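Local coordinates for protein type II restriction enzyme MspI (Moraxella sp., PDB 1SA3) that recognises the double-stranded DNA sequence 5'-CCGG-3' and cleaves it after the first cytosine, at residues 40-45 with 65-70; 46-51 with 72-77; 148-153 with 168-173; 181-186 with 227-232. All blocks are in the same frame, centred on the assembly; numbering follows the deposited sequence.

Interaction 1: 40-45 with 65-70; sequences DIFKDI and KLLKAL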
# COMPACT_ATOMS: atom_id res chain seq x y z
N ASP E 40 -1.74 -4.20 17.34
CA ASP E 40 -2.04 -5.03 18.49
C ASP E 40 -1.58 -6.48 18.31
O ASP E 40 -1.11 -7.11 19.26
CB ASP E 40 -3.54 -5.00 18.80
CG ASP E 40 -3.96 -3.71 19.49
OD1 ASP E 40 -3.07 -2.90 19.83
OD2 ASP E 40 -5.18 -3.51 19.69
N ILE E 41 -1.71 -7.01 17.10
CA ILE E 41 -1.28 -8.38 16.86
C ILE E 41 0.23 -8.48 17.09
O ILE E 41 0.72 -9.48 17.62
CB ILE E 41 -1.63 -8.83 15.41
CG1 ILE E 41 -3.14 -9.01 15.28
CG2 ILE E 41 -0.90 -10.14 15.08
CD1 ILE E 41 -3.62 -9.26 13.85
N PHE E 42 0.96 -7.42 16.72
CA PHE E 42 2.41 -7.38 16.87
C PHE E 42 2.88 -6.40 17.95
O PHE E 42 3.96 -5.82 17.84
CB PHE E 42 3.07 -7.00 15.53
CG PHE E 42 2.94 -8.06 14.47
CD1 PHE E 42 1.76 -8.18 13.74
CD2 PHE E 42 3.98 -8.95 14.23
CE1 PHE E 42 1.61 -9.19 12.79
CE2 PHE E 42 3.85 -9.97 13.27
CZ PHE E 42 2.66 -10.09 12.55
N LYS E 43 2.07 -6.23 18.98
CA LYS E 43 2.38 -5.30 20.07
C LYS E 43 3.61 -5.71 20.87
O LYS E 43 4.45 -4.87 21.20
CB LYS E 43 1.18 -5.18 21.01
CG LYS E 43 1.32 -4.10 22.07
CD LYS E 43 0.10 -4.08 22.97
CE LYS E 43 0.08 -2.83 23.84
NZ LYS E 43 0.05 -1.60 22.99
N ASP E 44 3.71 -7.00 21.18
CA ASP E 44 4.83 -7.53 21.93
C ASP E 44 4.99 -9.02 21.66
O ASP E 44 4.15 -9.63 21.01
CB ASP E 44 4.62 -7.29 23.43
CG ASP E 44 3.22 -7.61 23.88
OD1 ASP E 44 2.64 -6.79 24.62
OD2 ASP E 44 2.69 -8.67 23.49
N ILE E 45 6.07 -9.60 22.15
CA ILE E 45 6.31 -11.01 21.92
C ILE E 45 5.17 -11.87 22.50
O ILE E 45 4.83 -12.91 21.94
CB ILE E 45 7.66 -11.45 22.51
CG1 ILE E 45 7.98 -12.88 22.08
CG2 ILE E 45 7.65 -11.30 24.03
CD1 ILE E 45 8.16 -13.05 20.59
N LYS E 65 0.88 -14.43 7.34
CA LYS E 65 1.05 -13.78 6.05
C LYS E 65 2.11 -12.68 6.16
O LYS E 65 2.88 -12.45 5.23
CB LYS E 65 -0.27 -13.19 5.55
CG LYS E 65 -1.23 -14.20 4.95
CD LYS E 65 -2.58 -13.57 4.64
CE LYS E 65 -3.52 -14.60 4.01
NZ LYS E 65 -4.90 -14.08 3.82
N LEU E 66 2.13 -11.98 7.29
CA LEU E 66 3.11 -10.91 7.45
C LEU E 66 4.52 -11.49 7.56
O LEU E 66 5.45 -11.00 6.90
CB LEU E 66 2.77 -10.06 8.68
CG LEU E 66 3.48 -8.69 8.74
CD1 LEU E 66 2.57 -7.66 9.44
CD2 LEU E 66 4.81 -8.81 9.47
N LEU E 67 4.70 -12.52 8.38
CA LEU E 67 6.02 -13.14 8.52
C LEU E 67 6.46 -13.78 7.21
O LEU E 67 7.65 -13.78 6.86
CB LEU E 67 6.01 -14.19 9.64
CG LEU E 67 5.74 -13.69 11.07
CD1 LEU E 67 5.74 -14.87 12.03
CD2 LEU E 67 6.80 -12.67 11.48
N LYS E 68 5.51 -14.33 6.46
CA LYS E 68 5.83 -14.98 5.20
C LYS E 68 6.34 -13.97 4.18
O LYS E 68 7.30 -14.25 3.45
CB LYS E 68 4.59 -15.71 4.67
CG LYS E 68 4.78 -16.42 3.34
CD LYS E 68 3.48 -17.07 2.92
CE LYS E 68 3.52 -17.58 1.49
NZ LYS E 68 2.22 -18.23 1.13
N ALA E 69 5.72 -12.80 4.12
CA ALA E 69 6.15 -11.77 3.18
C ALA E 69 7.56 -11.31 3.50
O ALA E 69 8.25 -10.75 2.65
CB ALA E 69 5.19 -10.59 3.22
N LEU E 70 7.99 -11.53 4.74
CA LEU E 70 9.31 -11.14 5.20
C LEU E 70 10.28 -12.31 5.26
O LEU E 70 11.45 -12.13 5.60
CB LEU E 70 9.23 -10.51 6.59
CG LEU E 70 8.49 -9.18 6.75
CD1 LEU E 70 8.32 -8.86 8.24
CD2 LEU E 70 9.28 -8.07 6.06
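Phe-42 overlaps Leu-66 with the far end of its ring. The two side chains come from opposite directions; the CA atoms of Phe-42 and Leu-66 are 10.1 Å apart. The CE1-CZ-CE2 end of the ring meets CB and both methyls of Leu-66. Leu-66 CD1 is 3.8 Å from Phe-42 CE1, in an oblique position relative to the ring. On the other branch, Leu-66 CD2 is 4.1 Å from Phe-42 CE2. Leu-66 CB is 3.9 Å from Phe-42 CZ. Leu-67 adds a looser touch at the ring edge, near the ring plane, with its CD2 4.4 Å from Phe-42 CE2. Phe-42 is the first residue to leave helical backbone angles after helix 23-41. Its CG stands anti to the carbonyl carbon (chi1 -68°), which carries the ring across to helix 57-69. All three residues are buried, and the contact is wholly apolar. It joins the residue just past helix 23-41, the helix that carries the sodium ligand Glu-35, to helix 57-69 in this PDDEXK-type nuclease. Ile-102 of strand 100-106 touches both Phe-42 and Leu-66. Leu-66 also rests on Leu-203 and Ile-205 of strand 203-210, and Leu-67 on Phe-104, so the contact rests on strands 100-106 and 203-210 of the mixed sheet.

Interaction 2: 46-51 with 72-77; sequences ESLKKY and LDLDNI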
# COMPACT_ATOMS: atom_id res chain seq x y z
N GLU E 46 4.58 -11.43 23.60
CA GLU E 46 3.48 -12.19 24.19
C GLU E 46 2.29 -12.24 23.22
O GLU E 46 1.72 -13.30 22.96
CB GLU E 46 3.02 -11.56 25.51
CG GLU E 46 3.93 -11.78 26.71
CD GLU E 46 5.29 -11.11 26.57
OE1 GLU E 46 5.36 -10.01 25.98
OE2 GLU E 46 6.28 -11.69 27.06
N SER E 47 1.93 -11.08 22.66
CA SER E 47 0.81 -11.01 21.73
C SER E 47 1.07 -11.83 20.47
O SER E 47 0.21 -12.58 20.02
CB SER E 47 0.55 -9.55 21.32
OG SER E 47 0.11 -8.77 22.42
N LEU E 48 2.26 -11.69 19.90
CA LEU E 48 2.57 -12.43 18.69
C LEU E 48 2.51 -13.94 18.91
O LEU E 48 1.93 -14.66 18.09
CB LEU E 48 3.95 -12.03 18.15
CG LEU E 48 4.36 -12.70 16.84
CD1 LEU E 48 3.27 -12.55 15.79
CD2 LEU E 48 5.66 -12.07 16.35
N LYS E 49 3.09 -14.43 19.99
CA LYS E 49 3.05 -15.87 20.25
C LYS E 49 1.60 -16.32 20.48
O LYS E 49 1.19 -17.41 20.08
CB LYS E 49 3.88 -16.21 21.48
CG LYS E 49 5.37 -16.04 21.30
CD LYS E 49 6.10 -16.48 22.57
CE LYS E 49 7.60 -16.54 22.37
NZ LYS E 49 8.27 -17.16 23.55
N LYS E 50 0.82 -15.45 21.11
CA LYS E 50 -0.59 -15.75 21.38
C LYS E 50 -1.41 -15.88 20.09
O LYS E 50 -2.10 -16.87 19.87
CB LYS E 50 -1.20 -14.64 22.25
CG LYS E 50 -2.72 -14.68 22.43
CD LYS E 50 -3.22 -13.43 23.17
CE LYS E 50 -4.73 -13.46 23.43
NZ LYS E 50 -5.12 -14.47 24.47
N TYR E 51 -1.30 -14.87 19.22
CA TYR E 51 -2.07 -14.84 17.99
C TYR E 51 -1.65 -15.77 16.87
O TYR E 51 -2.47 -16.10 16.01
CB TYR E 51 -2.15 -13.39 17.48
CG TYR E 51 -3.01 -12.54 18.39
CD1 TYR E 51 -2.49 -11.41 19.02
CD2 TYR E 51 -4.34 -12.90 18.66
CE1 TYR E 51 -3.27 -10.66 19.89
CE2 TYR E 51 -5.13 -12.16 19.53
CZ TYR E 51 -4.59 -11.04 20.14
OH TYR E 51 -5.35 -10.31 21.02
N LEU E 72 10.45 -14.65 7.42
CA LEU E 72 10.91 -14.75 8.79
C LEU E 72 10.19 -15.88 9.50
O LEU E 72 8.98 -16.06 9.34
CB LEU E 72 10.61 -13.46 9.57
CG LEU E 72 11.45 -12.20 9.38
CD1 LEU E 72 10.56 -11.00 9.60
CD2 LEU E 72 12.62 -12.18 10.37
N ASP E 73 10.93 -16.64 10.31
CA ASP E 73 10.34 -17.74 11.06
C ASP E 73 10.02 -17.26 12.47
O ASP E 73 10.85 -16.64 13.13
CB ASP E 73 11.31 -18.92 11.11
CG ASP E 73 11.58 -19.50 9.74
OD1 ASP E 73 10.62 -19.99 9.10
OD2 ASP E 73 12.75 -19.47 9.31
N LEU E 74 8.80 -17.53 12.91
CA LEU E 74 8.36 -17.12 14.24
C LEU E 74 9.36 -17.55 15.32
O LEU E 74 9.66 -16.78 16.24
CB LEU E 74 6.99 -17.73 14.54
CG LEU E 74 6.36 -17.41 15.90
CD1 LEU E 74 6.27 -15.91 16.11
CD2 LEU E 74 4.98 -18.05 15.97
N ASP E 75 9.87 -18.77 15.21
CA ASP E 75 10.81 -19.26 16.22
C ASP E 75 12.13 -18.51 16.31
O ASP E 75 12.85 -18.64 17.29
CB ASP E 75 11.09 -20.75 16.01
CG ASP E 75 9.88 -21.61 16.30
OD1 ASP E 75 9.09 -21.25 17.20
OD2 ASP E 75 9.73 -22.66 15.64
N ASN E 76 12.45 -17.71 15.31
CA ASN E 76 13.71 -16.97 15.33
C ASN E 76 13.51 -15.58 15.94
O ASN E 76 14.47 -14.85 16.19
CB ASN E 76 14.29 -16.85 13.91
CG ASN E 76 14.67 -18.20 13.31
OD1 ASN E 76 14.70 -19.22 14.00
ND2 ASN E 76 14.96 -18.21 12.00
N ILE E 77 12.25 -15.22 16.18
CA ILE E 77 11.94 -13.91 16.75
C ILE E 77 12.01 -13.94 18.27
O ILE E 77 11.30 -14.71 18.93
CB ILE E 77 10.53 -13.46 16.31
CG1 ILE E 77 10.47 -13.40 14.78
CG2 ILE E 77 10.20 -12.10 16.91
CD1 ILE E 77 9.07 -13.29 14.22
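Leu-48 and Leu-74 form the tight part of this contact, between short helix 45-51 and a 3-10 turn at residues 74-76. The turn lies in the loop that leads from helix 57-69 into strand 77-84, an outermost strand of the mixed sheet. The two leucines slide past each other in opposite directions. A single methyl of Leu-74 does the touching: its CD1 lies 3.8 Å from Leu-48 CG. The same Leu-74 CD1 is 3.9 Å from Leu-48 CD2, so it lies against the CG-CD2 arm of Leu-48. In both leucines CG is anti to the backbone N (chi1 -178° in Leu-48 and 180° in Leu-74), which turns the branches toward the opposite segment. Ile-77 closes the buried side more loosely, its CD1 4.2 Å from Leu-48 CD2. Leu-67 touches both Leu-74 and Ile-77 from helix 57-69, while Phe-42 and Ser-63 pack on Leu-48. The solvent side is different. Lys-49 is exposed and runs past the turn without direct contact; Lys-49 CG is 5.3 Å from Leu-74 CD1. Backbone bonds shape the turn that presents Leu-74. Asn-76 N donates to Asp-73 O, and Ile-77 N donates to Leu-74 O at 3.0 Å.

Interaction 3: 148-153 with 168-173; sequences KELIRK and KQRLTE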
# COMPACT_ATOMS: atom_id res chain seq x y z
N LYS E 148 7.31 12.12 -21.20
CA LYS E 148 6.77 13.06 -20.22
C LYS E 148 5.49 13.73 -20.72
O LYS E 148 4.53 13.87 -19.97
CB LYS E 148 7.79 14.14 -19.85
CG LYS E 148 7.21 15.23 -18.93
CD LYS E 148 8.23 16.27 -18.51
CE LYS E 148 9.33 15.66 -17.64
NZ LYS E 148 10.26 16.70 -17.11
N GLU E 149 5.48 14.15 -21.98
CA GLU E 149 4.30 14.82 -22.52
C GLU E 149 3.06 13.93 -22.64
O GLU E 149 1.95 14.41 -22.47
CB GLU E 149 4.61 15.45 -23.88
CG GLU E 149 5.59 16.61 -23.79
CD GLU E 149 5.21 17.63 -22.73
OE1 GLU E 149 4.03 18.03 -22.68
OE2 GLU E 149 6.09 18.05 -21.95
N LEU E 150 3.24 12.64 -22.93
CA LEU E 150 2.09 11.75 -23.03
C LEU E 150 1.52 11.56 -21.62
O LEU E 150 0.30 11.53 -21.43
CB LEU E 150 2.51 10.40 -23.64
CG LEU E 150 2.81 10.44 -25.15
CD1 LEU E 150 3.48 9.14 -25.59
CD2 LEU E 150 1.52 10.66 -25.92
N ILE E 151 2.41 11.47 -20.64
CA ILE E 151 1.95 11.34 -19.26
C ILE E 151 1.22 12.63 -18.89
O ILE E 151 0.15 12.60 -18.28
CB ILE E 151 3.12 11.10 -18.28
CG1 ILE E 151 3.78 9.76 -18.60
CG2 ILE E 151 2.59 11.12 -16.84
CD1 ILE E 151 5.06 9.48 -17.81
N ARG E 152 1.80 13.78 -19.27
CA ARG E 152 1.18 15.06 -18.96
C ARG E 152 -0.18 15.19 -19.64
O ARG E 152 -1.09 15.79 -19.08
CB ARG E 152 2.07 16.23 -19.41
CG ARG E 152 1.65 17.58 -18.84
CD ARG E 152 2.20 18.76 -19.64
NE ARG E 152 3.65 18.73 -19.79
CZ ARG E 152 4.53 18.87 -18.80
NH1 ARG E 152 4.12 19.07 -17.56
NH2 ARG E 152 5.83 18.83 -19.06
N LYS E 153 -0.31 14.64 -20.84
CA LYS E 153 -1.58 14.70 -21.56
C LYS E 153 -2.64 13.96 -20.75
O LYS E 153 -3.78 14.41 -20.65
CB LYS E 153 -1.46 14.04 -22.94
CG LYS E 153 -2.79 14.02 -23.70
CD LYS E 153 -2.65 13.39 -25.08
CE LYS E 153 -3.99 13.34 -25.82
NZ LYS E 153 -4.62 14.69 -25.93
N LYS E 168 -1.69 5.61 -27.31
CA LYS E 168 -1.78 4.71 -26.16
C LYS E 168 -0.70 3.65 -26.24
O LYS E 168 -0.02 3.35 -25.25
CB LYS E 168 -3.16 4.05 -26.10
CG LYS E 168 -4.31 5.01 -25.90
CD LYS E 168 -5.62 4.26 -25.80
CE LYS E 168 -6.81 5.21 -25.75
NZ LYS E 168 -8.11 4.47 -25.70
N GLN E 169 -0.54 3.07 -27.43
CA GLN E 169 0.48 2.05 -27.65
C GLN E 169 1.85 2.68 -27.50
O GLN E 169 2.78 2.05 -26.98
CB GLN E 169 0.33 1.45 -29.06
CG GLN E 169 -1.01 0.79 -29.33
N ARG E 170 1.98 3.92 -27.95
CA ARG E 170 3.25 4.65 -27.86
C ARG E 170 3.66 4.93 -26.42
O ARG E 170 4.84 4.83 -26.07
CB ARG E 170 3.14 5.98 -28.63
CG ARG E 170 4.43 6.79 -28.66
CD ARG E 170 5.56 6.02 -29.34
NE ARG E 170 6.78 6.81 -29.44
CZ ARG E 170 7.94 6.34 -29.89
NH1 ARG E 170 8.04 5.07 -30.28
NH2 ARG E 170 9.01 7.13 -29.95
N LEU E 171 2.70 5.28 -25.57
CA LEU E 171 3.01 5.55 -24.17
C LEU E 171 3.50 4.25 -23.55
O LEU E 171 4.54 4.21 -22.89
CB LEU E 171 1.76 6.06 -23.43
CG LEU E 171 1.83 6.21 -21.90
CD1 LEU E 171 3.09 6.93 -21.49
CD2 LEU E 171 0.61 6.98 -21.40
N THR E 172 2.74 3.18 -23.78
CA THR E 172 3.07 1.86 -23.24
C THR E 172 4.48 1.46 -23.64
O THR E 172 5.24 0.91 -22.83
CB THR E 172 2.10 0.80 -23.77
OG1 THR E 172 0.77 1.12 -23.34
CG2 THR E 172 2.49 -0.58 -23.26
N GLU E 173 4.81 1.73 -24.90
CA GLU E 173 6.12 1.40 -25.45
C GLU E 173 7.26 2.15 -24.77
O GLU E 173 8.26 1.55 -24.38
CB GLU E 173 6.12 1.69 -26.95
CG GLU E 173 7.47 1.52 -27.63
CD GLU E 173 7.38 1.68 -29.13
OE1 GLU E 173 6.80 2.68 -29.59
OE2 GLU E 173 7.91 0.81 -29.86
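The helix axes of 148-153 and 168-173 approach to 10.0 Å and cross at -125°, with the CA atoms of Leu-150 and Leu-171 only 6.4 Å apart. Leu-150 reaches over the backbone of the other helix. Its CD1 lies 3.9 Å from Leu-171 CA, and close to Leu-171 N as well. Leu-171 answers with its own CD1, 4.1 Å from Leu-150 CB. Leu-171 CG is anti to the backbone N (chi1 172°), and this sends the methyl in between Leu-150 and Ile-151. Ile-151 crosses Leu-171 at about a right angle and meets the same CD1 through CG1. Helices 146-157 and 165-175 follow each other in the chain and form an oblique helix-loop-helix pair, whose nearest atom at this contact is about 5 Å from the bound DNA. Arg-170 lies at the margin, where its CG is 4.0 Å from Leu-150 CD1. Beyond that point its chain bends away to charged partners. Arg-170 NE forms a salt bridge with Glu-146, on the first helix, and NH1 bonds Glu-173 OE1 from above the carboxylate plane at 2.8 Å. Away from the interface, Arg-152 grips Glu-149 side-on through NE and NH2, one nitrogen to each oxygen, with both oxygens close to the guanidinium plane. Arg-152 NH2 also bridges to Glu-134, and Val-133 of helix 133-140 packs on Ile-151.

Interaction 4: 181-186 with 227-232; sequences RFIRWC and SDRIAE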
# COMPACT_ATOMS: atom_id res chain seq x y z
N ARG E 181 10.53 0.81 -11.95
CA ARG E 181 10.81 2.02 -11.19
C ARG E 181 9.52 2.80 -10.97
O ARG E 181 9.29 3.33 -9.89
CB ARG E 181 11.83 2.89 -11.93
CG ARG E 181 13.28 2.49 -11.68
CD ARG E 181 14.22 3.20 -12.63
NE ARG E 181 14.02 2.76 -14.01
CZ ARG E 181 14.71 3.23 -15.04
NH1 ARG E 181 15.64 4.16 -14.86
NH2 ARG E 181 14.48 2.76 -16.26
N PHE E 182 8.69 2.88 -12.01
CA PHE E 182 7.42 3.60 -11.92
C PHE E 182 6.54 3.02 -10.81
O PHE E 182 6.03 3.75 -9.96
CB PHE E 182 6.67 3.50 -13.26
CG PHE E 182 5.51 4.46 -13.38
CD1 PHE E 182 5.68 5.70 -14.00
CD2 PHE E 182 4.24 4.10 -12.93
CE1 PHE E 182 4.60 6.57 -14.17
CE2 PHE E 182 3.16 4.97 -13.10
CZ PHE E 182 3.34 6.21 -13.73
N ILE E 183 6.37 1.70 -10.80
CA ILE E 183 5.54 1.06 -9.79
C ILE E 183 6.12 1.21 -8.39
O ILE E 183 5.43 1.62 -7.46
CB ILE E 183 5.37 -0.44 -10.07
CG1 ILE E 183 4.72 -0.64 -11.44
CG2 ILE E 183 4.49 -1.06 -8.99
CD1 ILE E 183 4.86 -2.04 -11.99
N ARG E 184 7.40 0.88 -8.24
CA ARG E 184 8.05 0.97 -6.94
C ARG E 184 8.01 2.40 -6.39
O ARG E 184 7.73 2.61 -5.21
CB ARG E 184 9.50 0.48 -7.04
CG ARG E 184 10.22 0.32 -5.72
CD ARG E 184 11.63 -0.25 -5.93
NE ARG E 184 11.60 -1.60 -6.49
CZ ARG E 184 11.38 -2.70 -5.79
NH1 ARG E 184 11.17 -2.64 -4.48
NH2 ARG E 184 11.38 -3.89 -6.39
N TRP E 185 8.25 3.39 -7.25
CA TRP E 185 8.23 4.77 -6.78
C TRP E 185 6.82 5.22 -6.40
O TRP E 185 6.65 5.93 -5.40
CB TRP E 185 8.80 5.71 -7.85
CG TRP E 185 8.85 7.12 -7.37
CD1 TRP E 185 9.85 7.71 -6.66
CD2 TRP E 185 7.81 8.09 -7.49
NE1 TRP E 185 9.50 8.99 -6.33
CE2 TRP E 185 8.25 9.26 -6.82
CE3 TRP E 185 6.55 8.10 -8.09
CZ2 TRP E 185 7.47 10.42 -6.74
CZ3 TRP E 185 5.77 9.25 -8.01
CH2 TRP E 185 6.24 10.39 -7.34
N CYS E 186 5.82 4.82 -7.17
CA CYS E 186 4.45 5.20 -6.87
C CYS E 186 3.98 4.72 -5.50
O CYS E 186 3.29 5.46 -4.79
CB CYS E 186 3.49 4.65 -7.93
SG CYS E 186 3.38 5.66 -9.42
N SER E 227 6.22 -7.41 -9.06
CA SER E 227 6.10 -8.54 -9.98
C SER E 227 4.65 -8.77 -10.36
O SER E 227 4.34 -9.00 -11.53
CB SER E 227 6.66 -9.81 -9.34
OG SER E 227 8.05 -9.69 -9.10
N ASP E 228 3.75 -8.70 -9.38
CA ASP E 228 2.33 -8.90 -9.65
C ASP E 228 1.79 -7.85 -10.62
O ASP E 228 1.08 -8.19 -11.57
CB ASP E 228 1.51 -8.85 -8.36
CG ASP E 228 1.80 -10.02 -7.43
OD1 ASP E 228 2.35 -11.04 -7.89
OD2 ASP E 228 1.47 -9.91 -6.23
N ARG E 229 2.12 -6.59 -10.39
CA ARG E 229 1.67 -5.50 -11.26
C ARG E 229 2.26 -5.66 -12.67
O ARG E 229 1.56 -5.46 -13.66
CB ARG E 229 2.07 -4.14 -10.68
CG ARG E 229 1.47 -3.81 -9.32
CD ARG E 229 -0.04 -3.56 -9.39
NE ARG E 229 -0.80 -4.78 -9.61
CZ ARG E 229 -0.96 -5.75 -8.71
NH1 ARG E 229 -0.40 -5.64 -7.51
NH2 ARG E 229 -1.69 -6.82 -9.00
N ILE E 230 3.54 -6.00 -12.75
CA ILE E 230 4.23 -6.19 -14.04
C ILE E 230 3.54 -7.30 -14.83
O ILE E 230 3.34 -7.18 -16.04
CB ILE E 230 5.72 -6.59 -13.87
CG1 ILE E 230 6.52 -5.42 -13.29
CG2 ILE E 230 6.32 -7.03 -15.21
CD1 ILE E 230 6.62 -4.23 -14.20
N ALA E 231 3.19 -8.38 -14.15
CA ALA E 231 2.51 -9.50 -14.80
C ALA E 231 1.15 -9.04 -15.33
O ALA E 231 0.78 -9.31 -16.47
CB ALA E 231 2.34 -10.67 -13.82
N GLU E 232 0.41 -8.34 -14.47
CA GLU E 232 -0.91 -7.83 -14.82
C GLU E 232 -0.82 -6.86 -15.99
O GLU E 232 -1.66 -6.87 -16.89
CB GLU E 232 -1.51 -7.12 -13.60
CG GLU E 232 -2.96 -6.73 -13.75
CD GLU E 232 -3.46 -5.91 -12.58
OE1 GLU E 232 -3.30 -6.37 -11.42
OE2 GLU E 232 -4.01 -4.81 -12.81
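Glu-232 OE1 is held with one good bond and one weak one by Arg-229, the residue whose aliphatic stem meets Ile-183. The sound bond comes from Arg-229 NH2, 2.9 Å from Glu-232 OE1 with an N-H...O angle of 156°. It arrives nearly along the C-O axis of the carboxylate, and the oxygen lies close to the guanidinium plane. Arg-229 NE adds the weak bond to the same oxygen. The Arg-229 chain bends at chi2 and chi3, which leads its charged end away from the apolar contact; this one-turn salt bridge along helix 222-234 probably steadies it there. Tyr-225 makes a cation-pi contact with Arg-229, and Glu-232 OE2 has a second partner in Lys-125.

The contact itself is made by the methylene part of Arg-229 and by two isoleucines. Ile-183 points at helix 222-234 and meets Arg-229 at about a right angle. Its CD1 sits 3.7 Å from Arg-229 CB, and its CG2 lies 4.1 Å from Arg-229 CG. The same Ile-183 CD1 meets Ile-230 CD1 at 3.6 Å. Ile-183 CG1 is anti to the carbonyl carbon (chi1 -59°), which brings that methyl between Arg-229 and Ile-230. Ile-183 is buried, whereas its two partners are partly exposed.

Helix 179-188 thus leans on helix 222-234, which follows directly from strand 213-221 of the mixed sheet. Tyr-225 and Val-226 extend the seat of Ile-183 along that helix, Arg-179 and Glu-180 touch Ile-230, and helix 133-140 packs on Phe-182 and Trp-185 of helix 179-188.

Interactions 1 and 2 form one continuous cluster, with centres 7 Å apart. Their segments alternate along the chain, and they touch through Phe-42 CE2 and Leu-48 CD1 and through Leu-67 CD2 and Ile-77 CD1. Together they bind helices 23-41, 45-51 and 57-69 and the start of strand 77-84 at one end of the molecule. Interactions 3 and 4 come later in the chain. Their centres are 17 Å apart without touching, and helices 165-175 and 179-188 follow each other in sequence. In this DNA-binding nuclease interactions 1 and 2 lie across the chain's centre from interaction 3, whose centre is about 40 Å from that of interaction 1. Interaction 4 is nearer the middle, about 25 Å from interaction 1 between centres.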